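Local coordinates for protein CDP-6-deoxy-L-threo-D-glycero-4-hexulose-3-dehydrase (Yersinia pseudotuberculosis, PDB 3BCX) that probably catalyses the pyridoxamine phosphate-dependent C-3 dehydration of a CDP-4-keto-6-deoxyhexose, a step toward 3,6-dideoxy sugars, on an aspartate aminotransferase fold, at residues I133-D138 with R393-L398; S149-A154 with A175-V180; G248-C253 with Y276-T281. All coordinates share one frame; numbering follows the deposited sequence.

Interaction 1: residues I133-D138 with R393-L398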
ATOM      1  N   ILE A 133      -2.565  18.608  13.571  1.00 39.88           N
ATOM      2  CA  ILE A 133      -1.360  19.083  14.246  1.00 40.54           C
ATOM      3  C   ILE A 133      -0.890  18.181  15.386  1.00 40.37           C
ATOM      4  O   ILE A 133      -1.614  17.958  16.363  1.00 41.09           O
ATOM      5  CB  ILE A 133      -1.587  20.500  14.832  1.00 41.28           C
ATOM      6  CG1 ILE A 133      -2.148  21.430  13.751  1.00 39.70           C
ATOM      7  CG2 ILE A 133      -0.276  21.050  15.392  1.00 41.44           C
ATOM      8  CD1 ILE A 133      -1.197  21.671  12.597  1.00 43.04           C
ATOM      9  N   PRO A 134       0.333  17.646  15.272  1.00 39.33           N
ATOM     10  CA  PRO A 134       0.879  16.775  16.315  1.00 40.53           C
ATOM     11  C   PRO A 134       1.308  17.593  17.541  1.00 39.84           C
ATOM     12  O   PRO A 134       1.914  18.654  17.402  1.00 38.89           O
ATOM     13  CB  PRO A 134       2.089  16.121  15.633  1.00 38.46           C
ATOM     14  CG  PRO A 134       1.797  16.250  14.168  1.00 40.01           C
ATOM     15  CD  PRO A 134       1.182  17.614  14.068  1.00 39.25           C
ATOM     16  N   VAL A 135       0.983  17.098  18.731  1.00 40.60           N
ATOM     17  CA  VAL A 135       1.375  17.757  19.974  1.00 41.63           C
ATOM     18  C   VAL A 135       2.192  16.741  20.775  1.00 42.99           C
ATOM     19  O   VAL A 135       1.668  15.703  21.197  1.00 44.49           O
ATOM     20  CB  VAL A 135       0.148  18.212  20.791  1.00 41.01           C
ATOM     21  CG1 VAL A 135       0.603  18.927  22.048  1.00 41.84           C
ATOM     22  CG2 VAL A 135      -0.705  19.151  19.954  1.00 40.19           C
ATOM     23  N   PHE A 136       3.472  17.043  20.978  1.00 43.81           N
ATOM     24  CA  PHE A 136       4.378  16.140  21.680  1.00 45.44           C
ATOM     25  C   PHE A 136       4.625  16.376  23.176  1.00 46.99           C
ATOM     26  O   PHE A 136       4.700  17.513  23.646  1.00 48.62           O
ATOM     27  CB  PHE A 136       5.759  16.142  21.010  1.00 44.30           C
ATOM     28  CG  PHE A 136       5.738  15.889  19.532  1.00 44.45           C
ATOM     29  CD1 PHE A 136       5.839  16.947  18.634  1.00 44.75           C
ATOM     30  CD2 PHE A 136       5.672  14.590  19.033  1.00 45.14           C
ATOM     31  CE1 PHE A 136       5.879  16.720  17.261  1.00 45.16           C
ATOM     32  CE2 PHE A 136       5.710  14.348  17.659  1.00 45.64           C
ATOM     33  CZ  PHE A 136       5.816  15.418  16.771  1.00 46.28           C
ATOM     34  N   VAL A 137       4.770  15.276  23.910  1.00 46.65           N
ATOM     35  CA  VAL A 137       5.103  15.322  25.326  1.00 45.49           C
ATOM     36  C   VAL A 137       6.261  14.332  25.483  1.00 46.97           C
ATOM     37  O   VAL A 137       6.426  13.430  24.659  1.00 46.94           O
ATOM     38  CB  VAL A 137       3.916  14.937  26.234  1.00 43.88           C
ATOM     39  CG1 VAL A 137       2.817  15.993  26.123  1.00 43.12           C
ATOM     40  CG2 VAL A 137       3.392  13.558  25.882  1.00 45.61           C
ATOM     41  N   ASP A 138       7.066  14.511  26.524  1.00 47.60           N
ATOM     42  CA  ASP A 138       8.236  13.668  26.759  1.00 47.05           C
ATOM     43  C   ASP A 138       7.927  12.224  27.135  1.00 46.10           C
ATOM     44  O   ASP A 138       6.810  11.901  27.545  1.00 43.49           O
ATOM     45  CB  ASP A 138       9.118  14.303  27.838  1.00 49.03           C
ATOM     46  CG  ASP A 138      10.581  13.909  27.707  1.00 51.74           C
ATOM     47  OD1 ASP A 138      10.987  13.477  26.603  1.00 53.09           O
ATOM     48  OD2 ASP A 138      11.329  14.051  28.700  1.00 52.97           O
ATOM     49  N   ARG A 393       3.281  21.245  17.938  1.00 45.54           N
ATOM     50  CA  ARG A 393       3.457  21.889  19.232  1.00 47.88           C
ATOM     51  C   ARG A 393       4.123  20.895  20.166  1.00 48.78           C
ATOM     52  O   ARG A 393       3.937  19.685  20.033  1.00 49.63           O
ATOM     53  CB  ARG A 393       2.119  22.295  19.869  1.00 47.85           C
ATOM     54  CG  ARG A 393       1.398  23.458  19.210  1.00 50.48           C
ATOM     55  CD  ARG A 393       0.408  24.104  20.192  1.00 48.73           C
ATOM     56  NE  ARG A 393      -0.605  23.165  20.685  1.00 48.09           N
ATOM     57  CZ  ARG A 393      -0.683  22.717  21.936  1.00 48.93           C
ATOM     58  NH1 ARG A 393       0.197  23.113  22.851  1.00 48.36           N
ATOM     59  NH2 ARG A 393      -1.655  21.880  22.281  1.00 47.05           N
ATOM     60  N   VAL A 394       4.915  21.407  21.098  1.00 48.74           N
ATOM     61  CA  VAL A 394       5.546  20.556  22.091  1.00 50.06           C
ATOM     62  C   VAL A 394       5.248  21.180  23.451  1.00 51.73           C
ATOM     63  O   VAL A 394       5.461  22.370  23.658  1.00 51.94           O
ATOM     64  CB  VAL A 394       7.080  20.402  21.856  1.00 48.90           C
ATOM     65  CG1 VAL A 394       7.567  21.411  20.849  1.00 46.84           C
ATOM     66  CG2 VAL A 394       7.834  20.516  23.184  1.00 47.50           C
ATOM     67  N   VAL A 395       4.710  20.372  24.357  1.00 53.51           N
ATOM     68  CA  VAL A 395       4.365  20.823  25.696  1.00 54.30           C
ATOM     69  C   VAL A 395       5.408  20.329  26.681  1.00 56.07           C
ATOM     70  O   VAL A 395       5.579  19.123  26.863  1.00 57.09           O
ATOM     71  CB  VAL A 395       2.990  20.292  26.113  1.00 54.61           C
ATOM     72  CG1 VAL A 395       2.661  20.757  27.517  1.00 54.93           C
ATOM     73  CG2 VAL A 395       1.937  20.779  25.127  1.00 56.91           C
ATOM     74  N   GLY A 396       6.095  21.270  27.324  1.00 57.34           N
ATOM     75  CA  GLY A 396       7.142  20.917  28.265  1.00 57.36           C
ATOM     76  C   GLY A 396       8.423  20.795  27.467  1.00 59.12           C
ATOM     77  O   GLY A 396       8.602  21.505  26.476  1.00 60.02           O
ATOM     78  N   GLU A 397       9.316  19.904  27.882  1.00 60.50           N
ATOM     79  CA  GLU A 397      10.571  19.705  27.162  1.00 62.45           C
ATOM     80  C   GLU A 397      10.750  18.244  26.771  1.00 60.56           C
ATOM     81  O   GLU A 397      10.195  17.354  27.404  1.00 60.29           O
ATOM     82  CB  GLU A 397      11.772  20.160  28.001  1.00 65.42           C
ATOM     83  CG  GLU A 397      11.643  19.908  29.488  1.00 72.40           C
ATOM     84  CD  GLU A 397      10.808  20.973  30.176  1.00 76.57           C
ATOM     85  OE1 GLU A 397      11.134  22.168  30.001  1.00 79.03           O
ATOM     86  OE2 GLU A 397       9.835  20.622  30.885  1.00 77.46           O
ATOM     87  N   LEU A 398      11.524  18.010  25.718  1.00 58.78           N
ATOM     88  CA  LEU A 398      11.774  16.656  25.248  1.00 57.85           C
ATOM     89  C   LEU A 398      13.153  16.201  25.716  1.00 56.19           C
ATOM     90  O   LEU A 398      13.963  15.707  24.929  1.00 58.15           O
ATOM     91  CB  LEU A 398      11.674  16.606  23.721  1.00 56.40           C
ATOM     92  CG  LEU A 398      10.347  17.131  23.161  1.00 56.43           C
ATOM     93  CD1 LEU A 398      10.336  17.006  21.650  1.00 55.42           C
ATOM     94  CD2 LEU A 398       9.187  16.355  23.773  1.00 54.85           C
TER
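Val135 CG1 meets Val395 CG2 at 3.8 Å, the apolar middle of a short parallel β pair in which strand 393-394 lies at one edge of the large mixed sheet of the aspartate aminotransferase fold, next to strand 133-137. The two valines cross at a slant, and Ala154 of helix 151-154 packs on both. On this same face Val135 and the Arg393 side chain run alongside each other. Bent at chi3 (-59°), the arginine folds back so that Val135 CG1 sits 3.7 Å above one face of the Arg393 guanidinium, toward its rim. Phe136 and Val394 point to the other face of the sheet, where Leu398 sends CD2 to within 4.4 Å of Phe136 CB.

Three backbone hydrogen bonds hold the strands in register. Arg393 N gives to Pro134 O, Phe136 N gives to Arg393 O at 2.8 Å, and Val395 N gives to Phe136 O at 2.9 Å.

Further out lie the polar ends. Arg393 NE makes a salt bridge with Glu112, and its NH2 bonds to Ala154 O. Asp138 receives Thr401 OG1 on OD1 and Asn400 N on OD2, so its carboxylate sits at the start of helix 399-407, whose N-cap position is Leu398. With CG anti to the backbone N (chi1 -153°), Asp138 places OD1 3.5 Å from Leu398 CA, while its CB lies 3.3 Å from Glu397 O.

Interaction 2: residues S149-A154 with A175-V180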
ATOM      1  N   SER A 149       1.886  11.253  32.676  1.00 55.45           N
ATOM      2  CA  SER A 149       1.529  12.381  33.530  1.00 55.49           C
ATOM      3  C   SER A 149       1.575  13.715  32.790  1.00 55.91           C
ATOM      4  O   SER A 149       0.958  14.692  33.223  1.00 56.85           O
ATOM      5  CB  SER A 149       2.459  12.445  34.749  1.00 54.86           C
ATOM      6  OG  SER A 149       3.756  12.888  34.388  1.00 53.80           O
ATOM      7  N   LEU A 150       2.299  13.747  31.674  1.00 54.42           N
ATOM      8  CA  LEU A 150       2.452  14.967  30.877  1.00 53.21           C
ATOM      9  C   LEU A 150       1.357  15.164  29.825  1.00 52.29           C
ATOM     10  O   LEU A 150       1.224  16.244  29.258  1.00 53.24           O
ATOM     11  CB  LEU A 150       3.810  14.954  30.171  1.00 51.55           C
ATOM     12  CG  LEU A 150       5.050  14.743  31.041  1.00 52.77           C
ATOM     13  CD1 LEU A 150       6.284  14.644  30.156  1.00 51.15           C
ATOM     14  CD2 LEU A 150       5.182  15.896  32.026  1.00 50.81           C
ATOM     15  N   ILE A 151       0.578  14.122  29.568  1.00 53.44           N
ATOM     16  CA  ILE A 151      -0.472  14.184  28.562  1.00 55.19           C
ATOM     17  C   ILE A 151      -1.559  15.225  28.823  1.00 57.65           C
ATOM     18  O   ILE A 151      -1.907  15.992  27.928  1.00 58.55           O
ATOM     19  CB  ILE A 151      -1.119  12.795  28.382  1.00 53.53           C
ATOM     20  CG1 ILE A 151      -0.096  11.830  27.786  1.00 52.44           C
ATOM     21  CG2 ILE A 151      -2.337  12.894  27.488  1.00 53.53           C
ATOM     22  CD1 ILE A 151      -0.582  10.406  27.679  1.00 52.44           C
ATOM     23  N   GLU A 152      -2.081  15.255  30.046  1.00 58.88           N
ATOM     24  CA  GLU A 152      -3.141  16.191  30.428  1.00 59.94           C
ATOM     25  C   GLU A 152      -2.886  17.669  30.109  1.00 59.91           C
ATOM     26  O   GLU A 152      -3.804  18.389  29.710  1.00 59.69           O
ATOM     27  CB  GLU A 152      -3.432  16.050  31.920  1.00 62.10           C
ATOM     28  CG  GLU A 152      -4.464  17.029  32.451  1.00 65.34           C
ATOM     29  CD  GLU A 152      -5.700  16.332  32.972  1.00 66.81           C
ATOM     30  OE1 GLU A 152      -5.550  15.295  33.648  1.00 68.39           O
ATOM     31  OE2 GLU A 152      -6.820  16.821  32.721  1.00 67.86           O
ATOM     32  N   ALA A 153      -1.649  18.119  30.294  1.00 58.78           N
ATOM     33  CA  ALA A 153      -1.293  19.512  30.031  1.00 58.33           C
ATOM     34  C   ALA A 153      -1.205  19.846  28.542  1.00 58.98           C
ATOM     35  O   ALA A 153      -1.221  21.017  28.164  1.00 59.24           O
ATOM     36  CB  ALA A 153       0.025  19.843  30.709  1.00 57.26           C
ATOM     37  N   ALA A 154      -1.102  18.821  27.701  1.00 58.74           N
ATOM     38  CA  ALA A 154      -1.014  19.036  26.261  1.00 58.69           C
ATOM     39  C   ALA A 154      -2.401  19.240  25.656  1.00 57.87           C
ATOM     40  O   ALA A 154      -2.535  19.773  24.556  1.00 58.08           O
ATOM     41  CB  ALA A 154      -0.313  17.851  25.591  1.00 57.70           C
ATOM     42  N   ALA A 175      -3.602   3.118  31.761  1.00 52.01           N
ATOM     43  CA  ALA A 175      -4.544   3.601  32.758  1.00 51.52           C
ATOM     44  C   ALA A 175      -4.692   5.121  32.681  1.00 50.40           C
ATOM     45  O   ALA A 175      -5.809   5.640  32.684  1.00 51.67           O
ATOM     46  CB  ALA A 175      -4.093   3.176  34.158  1.00 51.69           C
ATOM     47  N   GLU A 176      -3.569   5.831  32.602  1.00 49.30           N
ATOM     48  CA  GLU A 176      -3.594   7.291  32.536  1.00 49.87           C
ATOM     49  C   GLU A 176      -4.051   7.825  31.175  1.00 50.28           C
ATOM     50  O   GLU A 176      -4.764   8.832  31.101  1.00 50.83           O
ATOM     51  CB  GLU A 176      -2.217   7.863  32.884  1.00 47.97           C
ATOM     52  CG  GLU A 176      -2.115   9.384  32.791  1.00 50.40           C
ATOM     53  CD  GLU A 176      -3.107  10.112  33.689  1.00 51.50           C
ATOM     54  OE1 GLU A 176      -3.800   9.436  34.480  1.00 52.29           O
ATOM     55  OE2 GLU A 176      -3.185  11.360  33.606  1.00 50.42           O
ATOM     56  N   VAL A 177      -3.630   7.161  30.102  1.00 50.12           N
ATOM     57  CA  VAL A 177      -4.020   7.551  28.748  1.00 49.62           C
ATOM     58  C   VAL A 177      -5.544   7.398  28.628  1.00 50.61           C
ATOM     59  O   VAL A 177      -6.240   8.285  28.130  1.00 47.35           O
ATOM     60  CB  VAL A 177      -3.329   6.644  27.699  1.00 47.13           C
ATOM     61  CG1 VAL A 177      -3.832   6.982  26.308  1.00 46.44           C
ATOM     62  CG2 VAL A 177      -1.822   6.820  27.773  1.00 45.35           C
ATOM     63  N   ARG A 178      -6.040   6.261  29.111  1.00 53.51           N
ATOM     64  CA  ARG A 178      -7.466   5.913  29.112  1.00 57.10           C
ATOM     65  C   ARG A 178      -8.267   6.975  29.859  1.00 56.83           C
ATOM     66  O   ARG A 178      -9.300   7.457  29.392  1.00 56.24           O
ATOM     67  CB  ARG A 178      -7.647   4.581  29.834  1.00 60.51           C
ATOM     68  CG  ARG A 178      -8.708   3.665  29.273  1.00 64.54           C
ATOM     69  CD  ARG A 178      -8.325   3.182  27.892  1.00 67.56           C
ATOM     70  NE  ARG A 178      -8.985   3.969  26.845  1.00 71.70           N
ATOM     71  CZ  ARG A 178     -10.302   4.093  26.733  1.00 73.20           C
ATOM     72  NH1 ARG A 178     -11.095   3.486  27.606  1.00 73.97           N
ATOM     73  NH2 ARG A 178     -10.823   4.804  25.743  1.00 72.82           N
ATOM     74  N   ARG A 179      -7.772   7.313  31.041  1.00 56.01           N
ATOM     75  CA  ARG A 179      -8.411   8.296  31.888  1.00 56.09           C
ATOM     76  C   ARG A 179      -8.529   9.636  31.174  1.00 54.72           C
ATOM     77  O   ARG A 179      -9.585  10.265  31.199  1.00 56.15           O
ATOM     78  CB  ARG A 179      -7.602   8.475  33.173  1.00 58.20           C
ATOM     79  CG  ARG A 179      -8.416   8.982  34.353  1.00 58.72           C
ATOM     80  CD  ARG A 179      -7.531   9.745  35.305  1.00 58.64           C
ATOM     81  NE  ARG A 179      -7.359  11.118  34.853  1.00 59.90           N
ATOM     82  CZ  ARG A 179      -6.248  11.821  35.022  1.00 60.81           C
ATOM     83  NH1 ARG A 179      -5.211  11.268  35.628  1.00 63.55           N
ATOM     84  NH2 ARG A 179      -6.175  13.072  34.593  1.00 59.98           N
ATOM     85  N   VAL A 180      -7.448  10.073  30.536  1.00 52.99           N
ATOM     86  CA  VAL A 180      -7.447  11.358  29.842  1.00 52.13           C
ATOM     87  C   VAL A 180      -8.340  11.367  28.608  1.00 53.91           C
ATOM     88  O   VAL A 180      -9.043  12.348  28.342  1.00 53.61           O
ATOM     89  CB  VAL A 180      -6.026  11.757  29.417  1.00 50.82           C
ATOM     90  CG1 VAL A 180      -6.049  13.132  28.750  1.00 48.96           C
ATOM     91  CG2 VAL A 180      -5.113  11.763  30.628  1.00 48.29           C
TER
HETATM   92  O   HOH W   1      -1.852  13.348  31.984  1.00 47.23           O
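The Glu152 carboxylate is gripped through both oxygens, OE1 by Arg179 NH2 across the contact in a salt bridge modelled doubtfully short, and OE2 by Lys183 and Tyr184. It comes in at the edge of the guanidinium, the two planes 26° apart and so nearly coplanar, although the side chains themselves cross at about a right angle. A bend at chi2 (117°) turns the glutamate end toward the arginine. Arg179 also holds Glu176 through NH1, 2.6 Å from Glu176 OE1, so one guanidinium sits between two acids whose like charges it would help to offset.

A water joins Glu152 and Glu176 as well: it accepts from Glu152 N at 2.7 Å and donates to Glu176 OE2 at 2.9 Å.

Beneath this network the contact is apolar. Ile151 spreads its two branches, CD1 reaching Val177 CG2 at 3.8 Å and CG2 reaching Val180 CG1 at 3.9 Å. Ile151 also rests on Ile114, and Val177 on Leu188, both from strands of the large sheet. A short, weakly bonded helical turn (151-154) and helix 174-184, side by side on one face of a mostly parallel sheet in successive β-α-β crossovers, are typical of the large domain of the aspartate aminotransferase fold.

Interaction 3: residues G248-C253 with Y276-T281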
ATOM      1  N   GLY A 248     -12.096   4.141  -1.687  1.00 37.29           N
ATOM      2  CA  GLY A 248     -13.016   5.085  -1.078  1.00 37.75           C
ATOM      3  C   GLY A 248     -14.454   4.850  -1.503  1.00 39.54           C
ATOM      4  O   GLY A 248     -15.301   5.732  -1.348  1.00 40.49           O
ATOM      5  N   ARG A 249     -14.728   3.664  -2.036  1.00 40.17           N
ATOM      6  CA  ARG A 249     -16.050   3.348  -2.563  1.00 42.65           C
ATOM      7  C   ARG A 249     -17.044   3.085  -1.437  1.00 43.23           C
ATOM      8  O   ARG A 249     -16.657   2.719  -0.328  1.00 42.89           O
ATOM      9  CB  ARG A 249     -15.980   2.138  -3.497  1.00 42.35           C
ATOM     10  CG  ARG A 249     -15.778   0.813  -2.781  1.00 44.21           C
ATOM     11  CD  ARG A 249     -15.639  -0.333  -3.770  1.00 46.91           C
ATOM     12  NE  ARG A 249     -15.495  -1.621  -3.099  1.00 51.43           N
ATOM     13  CZ  ARG A 249     -15.235  -2.765  -3.724  1.00 52.75           C
ATOM     14  NH1 ARG A 249     -15.089  -2.784  -5.041  1.00 51.35           N
ATOM     15  NH2 ARG A 249     -15.120  -3.890  -3.031  1.00 53.59           N
ATOM     16  N   ASP A 250     -18.327   3.274  -1.730  1.00 20.00           N
ATOM     17  CA  ASP A 250     -19.350   3.329  -0.692  1.00 20.00           C
ATOM     18  C   ASP A 250     -19.688   1.935  -0.177  1.00 20.00           C
ATOM     19  O   ASP A 250     -19.702   0.968  -0.938  1.00 42.72           O
ATOM     20  CB  ASP A 250     -20.611   4.016  -1.219  1.00 20.00           C
ATOM     21  CG  ASP A 250     -21.650   4.235  -0.136  1.00 20.00           C
ATOM     22  OD1 ASP A 250     -22.532   3.366   0.027  1.00 20.00           O
ATOM     23  OD2 ASP A 250     -21.585   5.276   0.550  1.00 20.00           O
ATOM     24  N   CYS A 251     -19.961   1.839   1.120  1.00 20.00           N
ATOM     25  CA  CYS A 251     -20.421   0.589   1.716  1.00 20.00           C
ATOM     26  C   CYS A 251     -21.029   0.827   3.094  1.00 20.00           C
ATOM     27  O   CYS A 251     -21.425   1.944   3.425  1.00 20.00           O
ATOM     28  CB  CYS A 251     -19.270  -0.413   1.814  1.00 20.00           C
ATOM     29  SG  CYS A 251     -19.631  -2.038   1.107  1.00 20.00           S
ATOM     30  N   TYR A 252     -21.098  -0.233   3.895  1.00 20.00           N
ATOM     31  CA  TYR A 252     -22.146  -0.364   4.901  1.00 20.00           C
ATOM     32  C   TYR A 252     -23.506  -0.597   4.253  1.00 20.00           C
ATOM     33  O   TYR A 252     -23.603  -1.218   3.195  1.00 20.00           O
ATOM     34  CB  TYR A 252     -22.192   0.878   5.792  1.00 20.00           C
ATOM     35  CG  TYR A 252     -22.339   0.571   7.265  1.00 20.00           C
ATOM     36  CD1 TYR A 252     -22.007  -0.679   7.770  1.00 20.00           C
ATOM     37  CD2 TYR A 252     -22.809   1.531   8.152  1.00 20.00           C
ATOM     38  CE1 TYR A 252     -22.139  -0.966   9.115  1.00 20.00           C
ATOM     39  CE2 TYR A 252     -22.945   1.255   9.498  1.00 20.00           C
ATOM     40  CZ  TYR A 252     -22.609   0.005   9.975  1.00 20.00           C
ATOM     41  OH  TYR A 252     -22.742  -0.275  11.315  1.00 20.00           O
ATOM     42  N   CYS A 253     -24.555  -0.092   4.895  1.00 20.00           N
ATOM     43  CA  CYS A 253     -25.757   0.331   4.185  1.00 20.00           C
ATOM     44  C   CYS A 253     -26.925   0.527   5.146  1.00 20.00           C
ATOM     45  O   CYS A 253     -28.042   0.829   4.727  1.00 20.00           O
ATOM     46  CB  CYS A 253     -26.129  -0.687   3.106  1.00 20.00           C
ATOM     47  SG  CYS A 253     -25.837  -2.409   3.573  1.00 20.00           S
ATOM     48  N   TYR A 276     -26.978   4.501 -10.651  1.00 57.29           N
ATOM     49  CA  TYR A 276     -25.559   4.559 -10.964  1.00 56.44           C
ATOM     50  C   TYR A 276     -24.920   3.421 -10.171  1.00 55.89           C
ATOM     51  O   TYR A 276     -25.166   3.278  -8.973  1.00 56.05           O
ATOM     52  CB  TYR A 276     -24.944   5.900 -10.553  1.00 53.61           C
ATOM     53  CG  TYR A 276     -23.661   6.186 -11.292  1.00 51.58           C
ATOM     54  CD1 TYR A 276     -23.687   6.635 -12.610  1.00 50.14           C
ATOM     55  CD2 TYR A 276     -22.415   5.941 -10.702  1.00 51.37           C
ATOM     56  CE1 TYR A 276     -22.514   6.830 -13.329  1.00 48.88           C
ATOM     57  CE2 TYR A 276     -21.232   6.132 -11.416  1.00 48.80           C
ATOM     58  CZ  TYR A 276     -21.292   6.575 -12.731  1.00 48.81           C
ATOM     59  OH  TYR A 276     -20.139   6.747 -13.464  1.00 48.36           O
ATOM     60  N   ASP A 277     -24.118   2.612 -10.853  1.00 55.70           N
ATOM     61  CA  ASP A 277     -23.451   1.467 -10.246  1.00 57.47           C
ATOM     62  C   ASP A 277     -22.891   1.784  -8.861  1.00 58.08           C
ATOM     63  O   ASP A 277     -22.090   2.705  -8.706  1.00 56.75           O
ATOM     64  CB  ASP A 277     -22.319   0.999 -11.160  1.00 59.06           C
ATOM     65  CG  ASP A 277     -22.030  -0.480 -11.021  1.00 61.93           C
ATOM     66  OD1 ASP A 277     -21.738  -0.936  -9.892  1.00 64.25           O
ATOM     67  OD2 ASP A 277     -22.094  -1.189 -12.049  1.00 63.38           O
ATOM     68  N   HIS A 278     -23.313   1.016  -7.858  1.00 59.68           N
ATOM     69  CA  HIS A 278     -22.833   1.233  -6.497  1.00 62.43           C
ATOM     70  C   HIS A 278     -21.319   1.012  -6.450  1.00 61.16           C
ATOM     71  O   HIS A 278     -20.609   1.692  -5.708  1.00 60.49           O
ATOM     72  CB  HIS A 278     -23.519   0.278  -5.515  1.00 65.26           C
ATOM     73  CG  HIS A 278     -23.441   0.730  -4.087  1.00 71.90           C
ATOM     74  ND1 HIS A 278     -23.245  -0.144  -3.036  1.00 74.02           N
ATOM     75  CD2 HIS A 278     -23.569   1.961  -3.532  1.00 73.23           C
ATOM     76  CE1 HIS A 278     -23.257   0.530  -1.898  1.00 75.37           C
ATOM     77  NE2 HIS A 278     -23.452   1.808  -2.171  1.00 75.44           N
ATOM     78  N   LYS A 279     -20.842   0.050  -7.243  1.00 59.72           N
ATOM     79  CA  LYS A 279     -19.419  -0.277  -7.329  1.00 58.28           C
ATOM     80  C   LYS A 279     -18.602   0.966  -7.660  1.00 55.24           C
ATOM     81  O   LYS A 279     -17.432   1.069  -7.287  1.00 53.74           O
ATOM     82  CB  LYS A 279     -19.176  -1.332  -8.419  1.00 60.85           C
ATOM     83  CG  LYS A 279     -19.369  -2.784  -7.984  1.00 65.19           C
ATOM     84  CD  LYS A 279     -18.065  -3.378  -7.454  1.00 68.31           C
ATOM     85  CE  LYS A 279     -18.174  -4.884  -7.238  1.00 69.99           C
ATOM     86  NZ  LYS A 279     -16.849  -5.507  -6.931  1.00 70.97           N
ATOM     87  N   TYR A 280     -19.229   1.907  -8.362  1.00 52.30           N
ATOM     88  CA  TYR A 280     -18.564   3.142  -8.760  1.00 50.13           C
ATOM     89  C   TYR A 280     -19.122   4.394  -8.075  1.00 47.83           C
ATOM     90  O   TYR A 280     -19.173   5.478  -8.664  1.00 45.80           O
ATOM     91  CB  TYR A 280     -18.621   3.299 -10.285  1.00 50.67           C
ATOM     92  CG  TYR A 280     -17.728   2.341 -11.053  1.00 50.74           C
ATOM     93  CD1 TYR A 280     -17.799   2.265 -12.446  1.00 52.20           C
ATOM     94  CD2 TYR A 280     -16.796   1.535 -10.399  1.00 51.10           C
ATOM     95  CE1 TYR A 280     -16.962   1.414 -13.170  1.00 51.65           C
ATOM     96  CE2 TYR A 280     -15.952   0.678 -11.111  1.00 50.61           C
ATOM     97  CZ  TYR A 280     -16.042   0.626 -12.498  1.00 51.90           C
ATOM     98  OH  TYR A 280     -15.218  -0.211 -13.213  1.00 49.11           O
ATOM     99  N   THR A 281     -19.548   4.225  -6.830  1.00 45.64           N
ATOM    100  CA  THR A 281     -20.048   5.326  -6.017  1.00 44.85           C
ATOM    101  C   THR A 281     -19.026   5.466  -4.886  1.00 44.23           C
ATOM    102  O   THR A 281     -18.762   4.512  -4.152  1.00 43.17           O
ATOM    103  CB  THR A 281     -21.438   5.016  -5.447  1.00 45.85           C
ATOM    104  OG1 THR A 281     -22.356   4.841  -6.531  1.00 46.35           O
ATOM    105  CG2 THR A 281     -21.922   6.159  -4.554  1.00 42.43           C
TER
HETATM  106  O   HOH W   2     -15.485  -0.682  -6.916  1.00 51.12           O
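Asp250 bonds twice across this contact, once through its backbone and once through its carboxylate. Its N-H gives to Thr281 O at 2.8 Å, and the CA-H of Arg249 leans on the same carbonyl oxygen, 3.4 Å from Arg249 CA to Thr281 O. The second bond is a His-carboxylate pair: His278 NE2 donates to Asp250 OD1 at 2.8 Å. The imidazole approaches this oxygen from its anti side, 26° out of the carboxylate plane, and the two flat groups are turned 62° against each other. Asp250 CG lies anti to the backbone N (chi1 -174°), which swings the acid across to the histidine. A bound iron(III) ion lies about 3 Å from the His278 side chain, consistent with Asp250 steadying His278 from the second shell of the iron site.

Bonds within 276-281 shape the turn that presents these groups. Asp277 OD1 accepts from Lys279 N at 3.0 Å, an Asx turn, while Asp277 O takes Tyr280 N and Thr281 OG1 from opposite faces of its plane.

Charge and water make up the rest. Arg249, extended from CG to NE, runs beside Lys279 and points the same way, with Arg249 NH1 3.8 Å from Lys279 NZ, two like charges whose closeness is probably unfavourable by itself. A water at the guanidinium edge accepts from Arg249 NH1 at 2.8 Å and donates to Lys279 O at 2.6 Å.

Both segments belong to the long loop region between helices 235-245 and 293-323. Cys253 directly precedes unmodelled residues 254-268, with Cys251 two positions earlier, consistent with a flexible cysteine-rich region such as holds the iron-sulfur cluster in E1 dehydrases. Ser243 of helix 235-245 bonds to Arg249 O, and Tyr276 reaches Phe377 of the second subunit.

In the fold
Interactions 1 and 2 are neighbours, their centres 13 Å apart, and both belong to the large mixed sheet and its covering helices. Strand 133-137 leads along the chain to helix 151-154, which packs against the 393-398 segment as well as helix 174-184, so the two contacts touch, near the 393-394 edge of the sheet. Interaction 3 stands apart, its centre 40 Å from interaction 1 and 39 Å from interaction 2. Along the chain, interaction 2 closes before interaction 3 opens, and both are nested within the loop closed by interaction 1. The first two thus belong to the framework of the large domain, the third to a peripheral loop near the iron and the subunit interface.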